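Long-range contacts in salicylate 5-hydroxylase, large oxygenase component (Ralstonia sp., PDB 7C8Z), which hydroxylates salicylate at carbon 5 to give gentisate, using a Rieske [2Fe-2S] cluster and a mononuclear iron as the oxygenase component of a multicomponent system: residues R215-L220 against T357-E362; D209-G214 against V330-Q335. All blocks are in the same frame, centred on the assembly; numbering follows the deposited sequence.

Interaction 1 (R215-L220 against T357-E362); sequences RKLKIL and THFGFE
Leu-217 forks between two phenylalanines of the partner strand: its CD1 lies 3.9 Å from CD2 of Phe-359, while its CD2 runs beside Phe-361 and comes 3.7 Å from CD1 of that ring. A branched leucine suits this place because each methyl can serve a different ring. With chi1 at 59°, Phe-359 has CG between its backbone N and carbonyl carbon, which swings the ring toward Leu-217. Over one face of Phe-361 lies the guanidinium of Arg-215, stacked with the planes only 12° apart and CZ of Arg-215 3.3 Å from the centroid of the Phe-361 ring, a cation-pi contact; the bend at chi3 (-77°) folds the long chain back over the ring. NE of Arg-215 is hydrogen-bonded to OD1 of Asn-213, which steadies the stacked group.

Antiparallel pairing joins the backbones. Lys-218 and Gly-360 exchange two hydrogen bonds, each 2.9 Å between N and O. Farther out, N of Glu-362 donates to O of Lys-216, and Lys-218 sends NZ on to Thr-369.

The backbone of Leu-220 also bonds to a neighbouring subunit. Within this chain strand 217-227 is an outermost strand of the catalytic domain's sheet, with strand 352-361 next to it, strand 338-346 beyond, and helix 366-375 packed on Leu-220.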
loop_
_atom_site.group_PDB
_atom_site.type_symbol
_atom_site.label_atom_id
_atom_site.label_comp_id
_atom_site.label_asym_id
_atom_site.label_seq_id
_atom_site.Cartn_x
_atom_site.Cartn_y
_atom_site.Cartn_z
ATOM N N ARG A 215 43.395 -3.762 8.035
ATOM C CA ARG A 215 43.472 -3.557 6.597
ATOM C C ARG A 215 42.413 -2.547 6.166
ATOM O O ARG A 215 41.360 -2.417 6.793
ATOM C CB ARG A 215 43.248 -4.877 5.858
ATOM C CG ARG A 215 44.322 -5.926 6.049
ATOM C CD ARG A 215 43.867 -7.259 5.469
ATOM N NE ARG A 215 42.918 -7.932 6.351
ATOM C CZ ARG A 215 42.289 -9.069 6.065
ATOM N NH1 ARG A 215 42.498 -9.674 4.901
ATOM N NH2 ARG A 215 41.450 -9.604 6.948
ATOM N N LYS A 216 42.696 -1.821 5.091
ATOM C CA LYS A 216 41.692 -0.937 4.519
ATOM C C LYS A 216 40.752 -1.747 3.635
ATOM O O LYS A 216 41.189 -2.600 2.857
ATOM C CB LYS A 216 42.341 0.199 3.724
ATOM C CG LYS A 216 42.084 1.592 4.319
ATOM C CD LYS A 216 40.777 2.211 3.794
ATOM C CE LYS A 216 40.360 3.456 4.590
ATOM N NZ LYS A 216 39.312 4.269 3.898
ATOM N N LEU A 217 39.458 -1.489 3.770
ATOM C CA LEU A 217 38.434 -2.274 3.098
ATOM C C LEU A 217 38.024 -1.608 1.790
ATOM O O LEU A 217 38.154 -0.393 1.623
ATOM C CB LEU A 217 37.206 -2.443 3.996
ATOM C CG LEU A 217 37.495 -2.572 5.492
ATOM C CD1 LEU A 217 36.209 -2.538 6.299
ATOM C CD2 LEU A 217 38.273 -3.846 5.781
ATOM N N LYS A 218 37.564 -2.431 0.845
ATOM C CA LYS A 218 36.979 -1.960 -0.407
ATOM C C LYS A 218 35.532 -2.435 -0.444
ATOM O O LYS A 218 35.267 -3.633 -0.301
ATOM C CB LYS A 218 37.761 -2.458 -1.627
ATOM C CG LYS A 218 38.075 -3.946 -1.633
ATOM C CD LYS A 218 38.987 -4.316 -2.797
ATOM C CE LYS A 218 38.228 -4.342 -4.114
ATOM N NZ LYS A 218 39.016 -4.987 -5.202
ATOM N N ILE A 219 34.605 -1.498 -0.627
ATOM C CA ILE A 219 33.180 -1.819 -0.633
ATOM C C ILE A 219 32.818 -2.568 -1.909
ATOM O O ILE A 219 33.021 -2.065 -3.021
ATOM C CB ILE A 219 32.333 -0.551 -0.478
ATOM C CG1 ILE A 219 32.778 0.227 0.756
ATOM C CG2 ILE A 219 30.861 -0.906 -0.378
ATOM C CD1 ILE A 219 32.692 -0.568 2.031
ATOM N N LEU A 220 32.241 -3.760 -1.753
ATOM C CA LEU A 220 31.749 -4.500 -2.905
ATOM C C LEU A 220 30.322 -4.106 -3.265
ATOM O O LEU A 220 29.996 -4.003 -4.454
ATOM C CB LEU A 220 31.820 -6.008 -2.644
ATOM C CG LEU A 220 33.204 -6.617 -2.396
ATOM C CD1 LEU A 220 33.108 -8.125 -2.220
ATOM C CD2 LEU A 220 34.170 -6.264 -3.518
ATOM N N THR A 357 26.024 -4.761 3.790
ATOM C CA THR A 357 27.183 -4.123 3.172
ATOM C C THR A 357 28.235 -5.213 3.006
ATOM O O THR A 357 28.853 -5.648 3.986
ATOM C CB THR A 357 27.709 -2.974 4.027
ATOM O OG1 THR A 357 26.614 -2.166 4.475
ATOM C CG2 THR A 357 28.678 -2.117 3.228
ATOM N N HIS A 358 28.402 -5.686 1.771
ATOM C CA HIS A 358 29.414 -6.685 1.458
ATOM C C HIS A 358 30.712 -5.979 1.101
ATOM O O HIS A 358 30.712 -5.072 0.250
ATOM C CB HIS A 358 28.968 -7.568 0.293
ATOM C CG HIS A 358 27.855 -8.506 0.633
ATOM N ND1 HIS A 358 28.041 -9.867 0.754
ATOM C CD2 HIS A 358 26.541 -8.283 0.871
ATOM C CE1 HIS A 358 26.889 -10.441 1.054
ATOM N NE2 HIS A 358 25.962 -9.501 1.131
ATOM N N PHE A 359 31.817 -6.414 1.717
ATOM C CA PHE A 359 33.089 -5.742 1.479
ATOM C C PHE A 359 34.218 -6.756 1.371
ATOM O O PHE A 359 34.094 -7.907 1.791
ATOM C CB PHE A 359 33.410 -4.719 2.582
ATOM C CG PHE A 359 33.501 -5.314 3.963
ATOM C CD1 PHE A 359 32.358 -5.525 4.720
ATOM C CD2 PHE A 359 34.730 -5.642 4.514
ATOM C CE1 PHE A 359 32.439 -6.060 5.991
ATOM C CE2 PHE A 359 34.819 -6.178 5.784
ATOM C CZ PHE A 359 33.672 -6.384 6.523
ATOM N N GLY A 360 35.320 -6.303 0.780
ATOM C CA GLY A 360 36.559 -7.049 0.727
ATOM C C GLY A 360 37.690 -6.208 1.280
ATOM O O GLY A 360 37.440 -5.159 1.882
ATOM N N PHE A 361 38.931 -6.647 1.098
ATOM C CA PHE A 361 40.092 -5.935 1.608
ATOM C C PHE A 361 40.899 -5.359 0.454
ATOM O O PHE A 361 40.819 -5.828 -0.686
ATOM C CB PHE A 361 40.968 -6.858 2.461
ATOM C CG PHE A 361 40.201 -7.619 3.500
ATOM C CD1 PHE A 361 39.878 -7.030 4.711
ATOM C CD2 PHE A 361 39.786 -8.918 3.258
ATOM C CE1 PHE A 361 39.166 -7.719 5.664
ATOM C CE2 PHE A 361 39.074 -9.616 4.210
ATOM C CZ PHE A 361 38.762 -9.015 5.415
ATOM N N GLU A 362 41.679 -4.320 0.765
ATOM C CA GLU A 362 42.447 -3.640 -0.273
ATOM C C GLU A 362 43.473 -4.562 -0.923
ATOM O O GLU A 362 43.739 -4.435 -2.123
ATOM C CB GLU A 362 43.120 -2.388 0.298
ATOM C CG GLU A 362 43.222 -1.230 -0.701
ATOM C CD GLU A 362 41.926 -0.439 -0.835
ATOM O OE1 GLU A 362 41.166 -0.691 -1.797
ATOM O OE2 GLU A 362 41.668 0.439 0.018
#

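Interaction 2 (D209-G214 against V330-Q335)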
loop_
_atom_site.group_PDB
_atom_site.type_symbol
_atom_site.label_atom_id
_atom_site.label_comp_id
_atom_site.label_asym_id
_atom_site.label_seq_id
_atom_site.Cartn_x
_atom_site.Cartn_y
_atom_site.Cartn_z
ATOM N N ASP A 209 37.949 -7.468 15.970
ATOM C CA ASP A 209 39.243 -7.142 15.381
ATOM C C ASP A 209 39.722 -8.234 14.436
ATOM O O ASP A 209 40.495 -7.962 13.515
ATOM C CB ASP A 209 40.265 -6.900 16.488
ATOM C CG ASP A 209 39.863 -5.765 17.412
ATOM O OD1 ASP A 209 39.064 -4.901 16.989
ATOM O OD2 ASP A 209 40.341 -5.732 18.563
ATOM N N ARG A 210 39.268 -9.468 14.643
ATOM C CA ARG A 210 39.630 -10.555 13.750
ATOM C C ARG A 210 39.123 -10.293 12.340
ATOM O O ARG A 210 39.841 -10.534 11.359
ATOM C CB ARG A 210 39.072 -11.870 14.292
ATOM C CG ARG A 210 39.201 -13.013 13.330
ATOM C CD ARG A 210 38.277 -14.148 13.695
ATOM N NE ARG A 210 38.471 -15.276 12.797
ATOM C CZ ARG A 210 37.645 -15.588 11.806
ATOM N NH1 ARG A 210 36.564 -14.854 11.592
ATOM N NH2 ARG A 210 37.898 -16.634 11.031
ATOM N N VAL A 211 37.897 -9.775 12.214
ATOM C CA VAL A 211 37.416 -9.398 10.888
ATOM C C VAL A 211 38.006 -8.057 10.466
ATOM O O VAL A 211 38.574 -7.928 9.375
ATOM C CB VAL A 211 35.876 -9.375 10.873
ATOM C CG1 VAL A 211 35.377 -8.511 9.738
ATOM C CG2 VAL A 211 35.324 -10.781 10.729
ATOM N N PHE A 212 37.882 -7.042 11.320
ATOM C CA PHE A 212 38.429 -5.712 11.050
ATOM C C PHE A 212 39.834 -5.636 11.644
ATOM O O PHE A 212 40.061 -5.082 12.721
ATOM C CB PHE A 212 37.518 -4.636 11.624
ATOM C CG PHE A 212 36.097 -4.725 11.149
ATOM C CD1 PHE A 212 35.764 -4.387 9.846
ATOM C CD2 PHE A 212 35.090 -5.135 12.008
ATOM C CE1 PHE A 212 34.454 -4.463 9.408
ATOM C CE2 PHE A 212 33.776 -5.211 11.577
ATOM C CZ PHE A 212 33.459 -4.878 10.277
ATOM N N ASN A 213 40.797 -6.211 10.923
ATOM C CA ASN A 213 42.144 -6.391 11.450
ATOM C C ASN A 213 43.089 -5.251 11.092
ATOM O O ASN A 213 44.307 -5.410 11.221
ATOM C CB ASN A 213 42.731 -7.720 10.968
ATOM C CG ASN A 213 43.059 -7.723 9.478
ATOM O OD1 ASN A 213 42.779 -6.762 8.756
ATOM N ND2 ASN A 213 43.675 -8.806 9.016
ATOM N N GLY A 214 42.565 -4.110 10.662
ATOM C CA GLY A 214 43.382 -2.965 10.344
ATOM C C GLY A 214 43.625 -2.750 8.866
ATOM O O GLY A 214 44.047 -1.654 8.480
ATOM N N VAL A 330 23.705 -4.570 14.910
ATOM C CA VAL A 330 24.462 -5.065 13.766
ATOM C C VAL A 330 24.919 -6.506 13.934
ATOM O O VAL A 330 25.055 -7.029 15.043
ATOM C CB VAL A 330 25.674 -4.151 13.458
ATOM C CG1 VAL A 330 26.833 -4.437 14.401
ATOM C CG2 VAL A 330 26.095 -4.278 11.990
ATOM N N ILE A 331 25.137 -7.142 12.786
ATOM C CA ILE A 331 25.785 -8.439 12.689
ATOM C C ILE A 331 27.022 -8.275 11.820
ATOM O O ILE A 331 26.958 -7.654 10.755
ATOM C CB ILE A 331 24.841 -9.492 12.088
ATOM C CG1 ILE A 331 23.712 -9.802 13.066
ATOM C CG2 ILE A 331 25.612 -10.757 11.715
ATOM C CD1 ILE A 331 22.363 -9.922 12.407
ATOM N N ILE A 332 28.142 -8.831 12.268
ATOM C CA ILE A 332 29.346 -8.943 11.459
ATOM C C ILE A 332 29.444 -10.400 11.048
ATOM O O ILE A 332 29.555 -11.292 11.898
ATOM C CB ILE A 332 30.603 -8.488 12.219
ATOM C CG1 ILE A 332 30.693 -6.963 12.246
ATOM C CG2 ILE A 332 31.847 -9.052 11.561
ATOM C CD1 ILE A 332 29.827 -6.313 13.300
ATOM N N GLN A 333 29.381 -10.646 9.750
ATOM C CA GLN A 333 29.374 -11.993 9.216
ATOM C C GLN A 333 30.711 -12.263 8.555
ATOM O O GLN A 333 31.128 -11.519 7.652
ATOM C CB GLN A 333 28.243 -12.186 8.210
ATOM C CG GLN A 333 28.503 -13.306 7.215
ATOM C CD GLN A 333 28.372 -12.850 5.776
ATOM O OE1 GLN A 333 27.399 -12.186 5.408
ATOM N NE2 GLN A 333 29.354 -13.202 4.951
ATOM N N GLN A 334 31.378 -13.320 9.010
ATOM C CA GLN A 334 32.441 -13.959 8.255
ATOM C C GLN A 334 31.997 -15.395 8.020
ATOM O O GLN A 334 32.017 -16.221 8.940
ATOM C CB GLN A 334 33.782 -13.901 8.987
ATOM C CG GLN A 334 34.932 -14.540 8.217
ATOM C CD GLN A 334 35.052 -16.032 8.482
ATOM O OE1 GLN A 334 34.924 -16.483 9.622
ATOM N NE2 GLN A 334 35.293 -16.806 7.427
ATOM N N GLN A 335 31.657 -15.673 6.758
ATOM C CA GLN A 335 31.250 -17.020 6.280
ATOM C C GLN A 335 32.157 -17.381 5.098
ATOM O O GLN A 335 32.106 -16.666 4.079
ATOM C CB GLN A 335 29.777 -17.020 5.867
ATOM C CG GLN A 335 29.146 -18.406 5.859
ATOM C CD GLN A 335 28.121 -18.571 6.953
ATOM O OE1 GLN A 335 27.319 -17.680 7.220
ATOM N NE2 GLN A 335 28.140 -19.726 7.600
#
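Arg-210, in the last turn of helix 196-211, reaches across to Gln-334 with its chain extended from CG to NE. Both terminal nitrogens hold one oxygen: NH1 donates to OE1 of Gln-334 at 3.0 Å, and NH2 to the same OE1 at 3.3 Å. The acceptor lies close to the guanidinium plane, but both donors stand above one face of the amide, whose plane is turned 61° from that of the guanidinium. A glutamine fits here because its amide works both ways, OE1 accepting from the arginine while NE2 donates to the backbone O of Thr-320. Bending at chi2 (-87°) brings OE1 round to the arginine.

Val-211 follows with its side chain directed at the strand. Its CG2 meets CB of Gln-334 at 3.9 Å and CG2 of Ile-332 at 4.0 Å, so a compact beta-branched residue occupies the space between two strand residues that both face the helix.

At Phe-212 the chain leaves helical geometry. CE2 of Phe-212 lies 3.6 Å from CG1 of Ile-332, and CG1 of Val-211 lies over a face of the Phe-212 ring; a flat ring suits the place, offering Ile-332 an edge and Val-211 a face.

This buried contact lies away from the mononuclear iron and the [2Fe-2S] cluster. It is a helix end packed against the antiparallel sheet of a ring-hydroxylating oxygenase catalytic domain, a helix-grip (START-like) fold.

In the fold
The two contacts have centres about 11 Å apart and share the antiparallel sheet of the catalytic domain. Along the chain their segments alternate: 209-214, 215-220, 330-335, 357-362. The first two are consecutive, so the polypeptide leaves helix 196-211, which packs on the sheet in interaction 2, and passes through the short loop 212-216 into strand 217-227, outermost within this chain, in interaction 1. Strand 338-346 lies between strands 330-335 and 352-361. The contacts meet directly: CZ of Phe-359 approaches CE1 of Phe-212 to 3.6 Å, and CD1 of Leu-217 approaches CD1 of Phe-212 to 4.0 Å. Phe-212, just past the helix, thus joins apolar side chains of strands 217-227 and 352-361 to Ile-332 of strand 330-335.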